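Local coordinates for protein hydrazine synthase gamma subunit (Candidatus Kuenenia stuttgartiensis, PDB 5C2V) that reduces nitric oxide to hydroxylamine, the first half-reaction of hydrazine synthesis in the anammox hydrazine synthase complex, using c-type heme, at residues S36-F50 with F139-A153. Sequence-based numbering, arbitrary orientation.
With HEC (heme c), chain V.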
loop_
_atom_site.group_PDB
_atom_site.type_symbol
_atom_site.label_atom_id
_atom_site.label_comp_id
_atom_site.label_asym_id
_atom_site.label_seq_id
_atom_site.Cartn_x
_atom_site.Cartn_y
_atom_site.Cartn_z
ATOM N N SER C 36 -46.089 28.735 -33.120
ATOM C CA SER C 36 -46.143 28.534 -34.560
ATOM C C SER C 36 -47.506 27.948 -34.912
ATOM O O SER C 36 -48.151 27.341 -34.055
ATOM C CB SER C 36 -45.012 27.612 -35.021
ATOM O OG SER C 36 -43.745 28.191 -34.761
ATOM N N PRO C 37 -47.961 28.142 -36.162
ATOM C CA PRO C 37 -49.246 27.578 -36.595
ATOM C C PRO C 37 -49.330 26.073 -36.350
ATOM O O PRO C 37 -48.400 25.337 -36.679
ATOM C CB PRO C 37 -49.288 27.897 -38.098
ATOM C CG PRO C 37 -47.890 28.319 -38.462
ATOM C CD PRO C 37 -47.332 28.938 -37.227
ATOM N N PHE C 38 -50.442 25.637 -35.764
ATOM C CA PHE C 38 -50.619 24.247 -35.355
ATOM C C PHE C 38 -50.546 23.279 -36.531
ATOM O O PHE C 38 -51.139 23.514 -37.583
ATOM C CB PHE C 38 -51.955 24.081 -34.626
ATOM C CG PHE C 38 -52.161 22.714 -34.033
ATOM C CD1 PHE C 38 -52.852 21.735 -34.730
ATOM C CD2 PHE C 38 -51.666 22.409 -32.776
ATOM C CE1 PHE C 38 -53.042 20.479 -34.185
ATOM C CE2 PHE C 38 -51.854 21.155 -32.225
ATOM C CZ PHE C 38 -52.543 20.188 -32.931
ATOM N N LYS C 39 -49.806 22.193 -36.342
ATOM C CA LYS C 39 -49.717 21.134 -37.338
ATOM C C LYS C 39 -50.012 19.784 -36.691
ATOM O O LYS C 39 -49.277 19.333 -35.814
ATOM C CB LYS C 39 -48.339 21.124 -37.999
ATOM C CG LYS C 39 -48.016 22.397 -38.768
ATOM C CD LYS C 39 -46.694 22.281 -39.508
ATOM C CE LYS C 39 -46.393 23.549 -40.293
ATOM N NZ LYS C 39 -45.116 23.445 -41.052
ATOM N N SER C 40 -51.092 19.144 -37.129
ATOM C CA SER C 40 -51.537 17.896 -36.521
ATOM C C SER C 40 -50.783 16.691 -37.074
ATOM O O SER C 40 -50.995 15.563 -36.631
ATOM C CB SER C 40 -53.041 17.710 -36.731
ATOM O OG SER C 40 -53.360 17.632 -38.109
ATOM N N GLU C 41 -49.909 16.929 -38.045
ATOM C CA GLU C 41 -49.102 15.854 -38.609
ATOM C C GLU C 41 -47.816 15.650 -37.810
ATOM O O GLU C 41 -47.126 14.644 -37.974
ATOM C CB GLU C 41 -48.774 16.137 -40.079
ATOM C CG GLU C 41 -47.966 17.406 -40.330
ATOM C CD GLU C 41 -48.829 18.652 -40.438
ATOM O OE1 GLU C 41 -50.017 18.597 -40.051
ATOM O OE2 GLU C 41 -48.321 19.687 -40.917
ATOM N N LEU C 42 -47.499 16.613 -36.949
ATOM C CA LEU C 42 -46.295 16.547 -36.125
ATOM C C LEU C 42 -46.551 16.050 -34.701
ATOM O O LEU C 42 -45.619 15.931 -33.908
ATOM C CB LEU C 42 -45.623 17.920 -36.069
ATOM C CG LEU C 42 -45.211 18.527 -37.411
ATOM C CD1 LEU C 42 -44.459 19.832 -37.206
ATOM C CD2 LEU C 42 -44.376 17.538 -38.208
ATOM N N VAL C 43 -47.809 15.761 -34.378
ATOM C CA VAL C 43 -48.194 15.478 -32.995
ATOM C C VAL C 43 -47.590 14.176 -32.449
ATOM O O VAL C 43 -47.208 14.106 -31.276
ATOM C CB VAL C 43 -49.739 15.435 -32.850
ATOM C CG1 VAL C 43 -50.343 14.356 -33.734
ATOM C CG2 VAL C 43 -50.144 15.236 -31.395
ATOM N N ARG C 44 -47.481 13.156 -33.295
ATOM C CA ARG C 44 -46.973 11.862 -32.852
ATOM C C ARG C 44 -45.471 11.930 -32.594
ATOM O O ARG C 44 -44.972 11.355 -31.622
ATOM C CB ARG C 44 -47.289 10.774 -33.879
ATOM C CG ARG C 44 -47.227 9.364 -33.311
ATOM C CD ARG C 44 -47.792 8.340 -34.281
ATOM N NE ARG C 44 -48.070 7.067 -33.623
ATOM C CZ ARG C 44 -47.202 6.064 -33.534
ATOM N NH1 ARG C 44 -45.993 6.183 -34.064
ATOM N NH2 ARG C 44 -47.543 4.942 -32.915
ATOM N N TYR C 45 -44.758 12.635 -33.469
ATOM C CA TYR C 45 -43.334 12.887 -33.278
ATOM C C TYR C 45 -43.114 13.585 -31.942
ATOM O O TYR C 45 -42.185 13.263 -31.197
ATOM C CB TYR C 45 -42.771 13.739 -34.418
ATOM C CG TYR C 45 -42.944 13.137 -35.795
ATOM C CD1 TYR C 45 -42.103 12.126 -36.243
ATOM C CD2 TYR C 45 -43.940 13.587 -36.652
ATOM C CE1 TYR C 45 -42.256 11.575 -37.502
ATOM C CE2 TYR C 45 -44.100 13.044 -37.913
ATOM C CZ TYR C 45 -43.255 12.038 -38.333
ATOM O OH TYR C 45 -43.409 11.493 -39.588
ATOM N N GLY C 46 -43.990 14.542 -31.651
ATOM C CA GLY C 46 -43.962 15.256 -30.390
ATOM C C GLY C 46 -44.200 14.329 -29.217
ATOM O O GLY C 46 -43.585 14.486 -28.163
ATOM N N GLN C 47 -45.096 13.360 -29.396
ATOM C CA GLN C 47 -45.349 12.371 -28.354
ATOM C C GLN C 47 -44.099 11.532 -28.100
ATOM O O GLN C 47 -43.782 11.200 -26.953
ATOM C CB GLN C 47 -46.527 11.468 -28.729
ATOM C CG GLN C 47 -46.990 10.563 -27.594
ATOM C CD GLN C 47 -48.109 9.627 -28.005
ATOM O OE1 GLN C 47 -48.221 9.247 -29.171
ATOM N NE2 GLN C 47 -48.947 9.250 -27.046
ATOM N N PHE C 48 -43.386 11.197 -29.173
ATOM C CA PHE C 48 -42.145 10.439 -29.045
ATOM C C PHE C 48 -41.090 11.233 -28.287
ATOM O O PHE C 48 -40.493 10.729 -27.336
ATOM C CB PHE C 48 -41.601 10.034 -30.415
ATOM C CG PHE C 48 -40.270 9.338 -30.350
ATOM C CD1 PHE C 48 -40.179 8.030 -29.902
ATOM C CD2 PHE C 48 -39.109 9.994 -30.726
ATOM C CE1 PHE C 48 -38.956 7.387 -29.835
ATOM C CE2 PHE C 48 -37.883 9.356 -30.663
ATOM C CZ PHE C 48 -37.807 8.051 -30.217
ATOM N N GLN C 49 -40.865 12.473 -28.713
ATOM C CA GLN C 49 -39.905 13.351 -28.047
ATOM C C GLN C 49 -40.290 13.558 -26.584
ATOM O O GLN C 49 -39.435 13.772 -25.725
ATOM C CB GLN C 49 -39.816 14.697 -28.771
ATOM C CG GLN C 49 -38.780 15.654 -28.202
ATOM C CD GLN C 49 -37.364 15.124 -28.320
ATOM O OE1 GLN C 49 -36.717 15.274 -29.357
ATOM N NE2 GLN C 49 -36.871 14.503 -27.253
ATOM N N PHE C 50 -41.589 13.482 -26.314
ATOM C CA PHE C 50 -42.115 13.617 -24.963
ATOM C C PHE C 50 -41.782 12.391 -24.113
ATOM O O PHE C 50 -41.416 12.519 -22.944
ATOM C CB PHE C 50 -43.630 13.842 -25.013
ATOM C CG PHE C 50 -44.275 13.998 -23.664
ATOM C CD1 PHE C 50 -44.274 15.223 -23.017
ATOM C CD2 PHE C 50 -44.900 12.924 -23.051
ATOM C CE1 PHE C 50 -44.870 15.370 -21.777
ATOM C CE2 PHE C 50 -45.498 13.065 -21.813
ATOM C CZ PHE C 50 -45.483 14.290 -21.175
ATOM N N PHE C 139 -33.016 20.882 -28.429
ATOM C CA PHE C 139 -33.874 20.370 -29.491
ATOM C C PHE C 139 -33.650 21.103 -30.808
ATOM O O PHE C 139 -33.293 22.282 -30.823
ATOM C CB PHE C 139 -35.346 20.485 -29.091
ATOM C CG PHE C 139 -35.723 19.651 -27.902
ATOM C CD1 PHE C 139 -35.197 18.381 -27.734
ATOM C CD2 PHE C 139 -36.602 20.139 -26.952
ATOM C CE1 PHE C 139 -35.547 17.612 -26.640
ATOM C CE2 PHE C 139 -36.955 19.376 -25.854
ATOM C CZ PHE C 139 -36.425 18.111 -25.698
ATOM N N SER C 140 -33.859 20.394 -31.911
ATOM C CA SER C 140 -33.900 21.019 -33.225
ATOM C C SER C 140 -35.214 21.791 -33.341
ATOM O O SER C 140 -36.146 21.528 -32.579
ATOM C CB SER C 140 -33.777 19.965 -34.331
ATOM O OG SER C 140 -34.882 19.079 -34.318
ATOM N N PRO C 141 -35.292 22.756 -34.274
ATOM C CA PRO C 141 -36.540 23.510 -34.448
ATOM C C PRO C 141 -37.745 22.604 -34.701
ATOM O O PRO C 141 -38.813 22.800 -34.113
ATOM C CB PRO C 141 -36.256 24.381 -35.674
ATOM C CG PRO C 141 -34.780 24.538 -35.692
ATOM C CD PRO C 141 -34.217 23.257 -35.151
ATOM N N MET C 142 -37.551 21.609 -35.560
ATOM C CA MET C 142 -38.620 20.700 -35.955
ATOM C C MET C 142 -39.142 19.881 -34.778
ATOM O O MET C 142 -40.350 19.795 -34.560
ATOM C CB MET C 142 -38.137 19.766 -37.065
ATOM C CG MET C 142 -39.254 19.109 -37.856
ATOM S SD MET C 142 -40.242 20.314 -38.763
ATOM C CE MET C 142 -41.400 19.241 -39.606
ATOM N N ARG C 143 -38.226 19.280 -34.022
ATOM C CA ARG C 143 -38.604 18.445 -32.887
ATOM C C ARG C 143 -39.285 19.263 -31.793
ATOM O O ARG C 143 -40.230 18.794 -31.151
ATOM C CB ARG C 143 -37.380 17.714 -32.327
ATOM C CG ARG C 143 -36.937 16.534 -33.184
ATOM C CD ARG C 143 -35.850 15.700 -32.519
ATOM N NE ARG C 143 -34.510 16.226 -32.765
ATOM C CZ ARG C 143 -33.722 16.740 -31.828
ATOM N NH1 ARG C 143 -34.132 16.795 -30.567
ATOM N NH2 ARG C 143 -32.517 17.193 -32.149
ATOM N N LEU C 144 -38.812 20.487 -31.589
ATOM C CA LEU C 144 -39.433 21.383 -30.622
ATOM C C LEU C 144 -40.857 21.720 -31.049
ATOM O O LEU C 144 -41.791 21.616 -30.253
ATOM C CB LEU C 144 -38.615 22.664 -30.456
ATOM C CG LEU C 144 -39.185 23.678 -29.460
ATOM C CD1 LEU C 144 -39.446 23.021 -28.112
ATOM C CD2 LEU C 144 -38.255 24.872 -29.306
ATOM N N GLU C 145 -41.017 22.113 -32.311
ATOM C CA GLU C 145 -42.336 22.448 -32.841
ATOM C C GLU C 145 -43.295 21.266 -32.726
ATOM O O GLU C 145 -44.460 21.436 -32.372
ATOM C CB GLU C 145 -42.238 22.901 -34.299
ATOM C CG GLU C 145 -43.570 23.332 -34.893
ATOM C CD GLU C 145 -43.465 23.731 -36.351
ATOM O OE1 GLU C 145 -42.351 23.660 -36.912
ATOM O OE2 GLU C 145 -44.499 24.118 -36.936
ATOM N N ALA C 146 -42.793 20.070 -33.018
ATOM C CA ALA C 146 -43.591 18.853 -32.912
ATOM C C ALA C 146 -44.023 18.608 -31.469
ATOM O O ALA C 146 -45.176 18.254 -31.203
ATOM C CB ALA C 146 -42.814 17.660 -33.443
ATOM N N LEU C 147 -43.088 18.801 -30.544
ATOM C CA LEU C 147 -43.368 18.649 -29.119
ATOM C C LEU C 147 -44.481 19.597 -28.679
ATOM O O LEU C 147 -45.445 19.189 -28.017
ATOM C CB LEU C 147 -42.097 18.897 -28.303
ATOM C CG LEU C 147 -42.162 18.671 -26.793
ATOM C CD1 LEU C 147 -42.739 17.302 -26.479
ATOM C CD2 LEU C 147 -40.774 18.817 -26.189
ATOM N N ILE C 148 -44.349 20.863 -29.065
ATOM C CA ILE C 148 -45.352 21.872 -28.744
ATOM C C ILE C 148 -46.701 21.516 -29.361
ATOM O O ILE C 148 -47.748 21.730 -28.749
ATOM C CB ILE C 148 -44.916 23.268 -29.224
ATOM C CG1 ILE C 148 -43.551 23.620 -28.636
ATOM C CG2 ILE C 148 -45.947 24.319 -28.838
ATOM C CD1 ILE C 148 -43.488 23.496 -27.131
ATOM N N CYS C 149 -46.673 20.960 -30.569
ATOM C CA CYS C 149 -47.892 20.497 -31.221
ATOM C C CYS C 149 -48.557 19.392 -30.407
ATOM O O CYS C 149 -49.782 19.347 -30.296
ATOM C CB CYS C 149 -47.603 20.006 -32.640
ATOM S SG CYS C 149 -47.223 21.315 -33.829
ATOM N N TYR C 150 -47.745 18.504 -29.838
ATOM C CA TYR C 150 -48.271 17.441 -28.988
ATOM C C TYR C 150 -48.904 18.008 -27.724
ATOM O O TYR C 150 -49.956 17.544 -27.283
ATOM C CB TYR C 150 -47.177 16.440 -28.611
ATOM C CG TYR C 150 -47.594 15.500 -27.501
ATOM C CD1 TYR C 150 -48.421 14.414 -27.759
ATOM C CD2 TYR C 150 -47.170 15.703 -26.193
ATOM C CE1 TYR C 150 -48.813 13.557 -26.748
ATOM C CE2 TYR C 150 -47.558 14.851 -25.175
ATOM C CZ TYR C 150 -48.378 13.779 -25.459
ATOM O OH TYR C 150 -48.764 12.928 -24.448
ATOM N N ILE C 151 -48.251 19.006 -27.136
ATOM C CA ILE C 151 -48.746 19.613 -25.904
ATOM C C ILE C 151 -50.060 20.359 -26.130
ATOM O O ILE C 151 -50.987 20.263 -25.325
ATOM C CB ILE C 151 -47.708 20.577 -25.310
ATOM C CG1 ILE C 151 -46.433 19.813 -24.960
ATOM C CG2 ILE C 151 -48.261 21.274 -24.077
ATOM C CD1 ILE C 151 -45.190 20.627 -25.140
ATOM N N ARG C 152 -50.134 21.096 -27.233
ATOM C CA ARG C 152 -51.327 21.867 -27.566
ATOM C C ARG C 152 -52.510 20.965 -27.905
ATOM O O ARG C 152 -53.666 21.363 -27.762
ATOM C CB ARG C 152 -51.036 22.809 -28.738
ATOM C CG ARG C 152 -50.074 23.936 -28.397
ATOM C CD ARG C 152 -49.519 24.605 -29.645
ATOM N NE ARG C 152 -50.549 25.284 -30.425
ATOM C CZ ARG C 152 -50.301 26.001 -31.517
ATOM N NH1 ARG C 152 -49.056 26.134 -31.956
ATOM N NH2 ARG C 152 -51.296 26.587 -32.170
ATOM N N ALA C 153 -52.215 19.747 -28.348
ATOM C CA ALA C 153 -53.250 18.815 -28.783
ATOM C C ALA C 153 -53.860 18.045 -27.616
ATOM O O ALA C 153 -54.770 17.237 -27.806
ATOM C CB ALA C 153 -52.684 17.848 -29.810
HETATM FE FE HEC V . -42.366 20.376 -17.399
HETATM C CHA HEC V . -44.202 23.051 -16.266
HETATM C CHB HEC V . -43.814 20.693 -20.469
HETATM C CHC HEC V . -40.347 17.854 -18.613
HETATM C CHD HEC V . -41.468 19.524 -14.204
HETATM N NA HEC V . -43.734 21.673 -18.228
HETATM C C1A HEC V . -44.433 22.663 -17.568
HETATM C C2A HEC V . -45.435 23.194 -18.478
HETATM C C3A HEC V . -45.317 22.537 -19.642
HETATM C C4A HEC V . -44.249 21.569 -19.502
HETATM C CMA HEC V . -46.147 22.737 -20.931
HETATM C CAA HEC V . -46.434 24.332 -18.143
HETATM C CBA HEC V . -47.883 23.851 -18.209
HETATM C CGA HEC V . -48.823 24.993 -17.920
HETATM O O1A HEC V . -48.340 26.099 -17.567
HETATM O O2A HEC V . -50.060 24.794 -18.042
HETATM N NB HEC V . -42.205 19.351 -19.188
HETATM C C1B HEC V . -42.732 19.845 -20.366
HETATM C C2B HEC V . -41.946 19.323 -21.464
HETATM C C3B HEC V . -40.993 18.532 -20.955
HETATM C C4B HEC V . -41.135 18.537 -19.513
HETATM C CMB HEC V . -42.205 19.625 -22.957
HETATM C CAB HEC V . -39.909 17.749 -21.734
HETATM C CBB HEC V . -38.870 18.711 -22.350
HETATM N NC HEC V . -41.147 18.935 -16.562
HETATM C C1C HEC V . -40.374 18.017 -17.245
HETATM C C2C HEC V . -39.505 17.362 -16.289
HETATM C C3C HEC V . -39.911 17.722 -15.065
HETATM C C4C HEC V . -40.889 18.786 -15.214
HETATM C CMC HEC V . -38.617 16.142 -16.628
HETATM C CAC HEC V . -39.336 17.218 -13.720
HETATM C CBC HEC V . -37.881 17.707 -13.543
HETATM N ND HEC V . -42.831 21.128 -15.514
HETATM C C1D HEC V . -42.194 20.691 -14.352
HETATM C C2D HEC V . -42.413 21.669 -13.310
HETATM C C3D HEC V . -43.268 22.769 -13.954
HETATM C C4D HEC V . -43.477 22.349 -15.322
HETATM C CMD HEC V . -41.897 21.615 -11.857
HETATM C CAD HEC V . -43.785 24.059 -13.286
HETATM C CBD HEC V . -42.669 25.099 -13.313
HETATM C CGD HEC V . -43.154 26.378 -12.685
HETATM O O1D HEC V . -42.366 27.357 -12.623
HETATM O O2D HEC V . -44.330 26.416 -12.245
HETATM O O HOH W 1 -50.344 10.625 -25.319
HETATM O O HOH W 2 -40.906 21.876 -17.525
#
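Y150 of helix 141-152 sits as a knob in the hole formed by V43, G46, Q47 and F50 on helix 43-50. Its CB lies 3.5 Å from V43 O. The ring swings out with CG anti to the backbone N (chi1 167°). CG and CD1 then lie against Q47, whose CA sits over one ring face, 4.0 Å from the centroid, in a CH-pi contact. CE1 meets Q47 CG. On the other edge, CE2 comes over a face of the F50 ring, 3.7 Å from F50 CG, with the planes at 41°. OH passes near the CD2-CE2 rim of F50 and shares water 1 with Q47 NE2, whose bond to the water is weak; Q47 OE1 bonds to Y339 of the beta subunit.

The helices cross almost at right angles, with axes 6.8 Å apart. At the crossing G46 has no side chain, and a CB would point into the other helix. The backbones can thus come close: G46 CA nears L147 CA and makes a CA-H...O contact with A146 O at 3.3 Å. A helix just before the heme-binding C63 and C66, crossing the last helix of its lobe, recalls the class I cytochrome c fold. This lobe carries heme 1, probably the active-site heme. L147 and I151 extend the packing to it: L147 CD2 lies 3.6 Å from heme CMB.

At one end Q49 bends at chi2 (63°). Its CG lies over one face of the F139 ring and NE2 comes to F139 CE1. R143 NH1 donates to Q49 OE1, which lies in the guanidinium plane, though the donor is tilted from the amide's carbonyl plane. G19 and R20 carbonyls hold R143 NE and NH2. At the other end R152 NH1 donates to S36 O at 2.6 Å, nearly in line with the carbonyl bond.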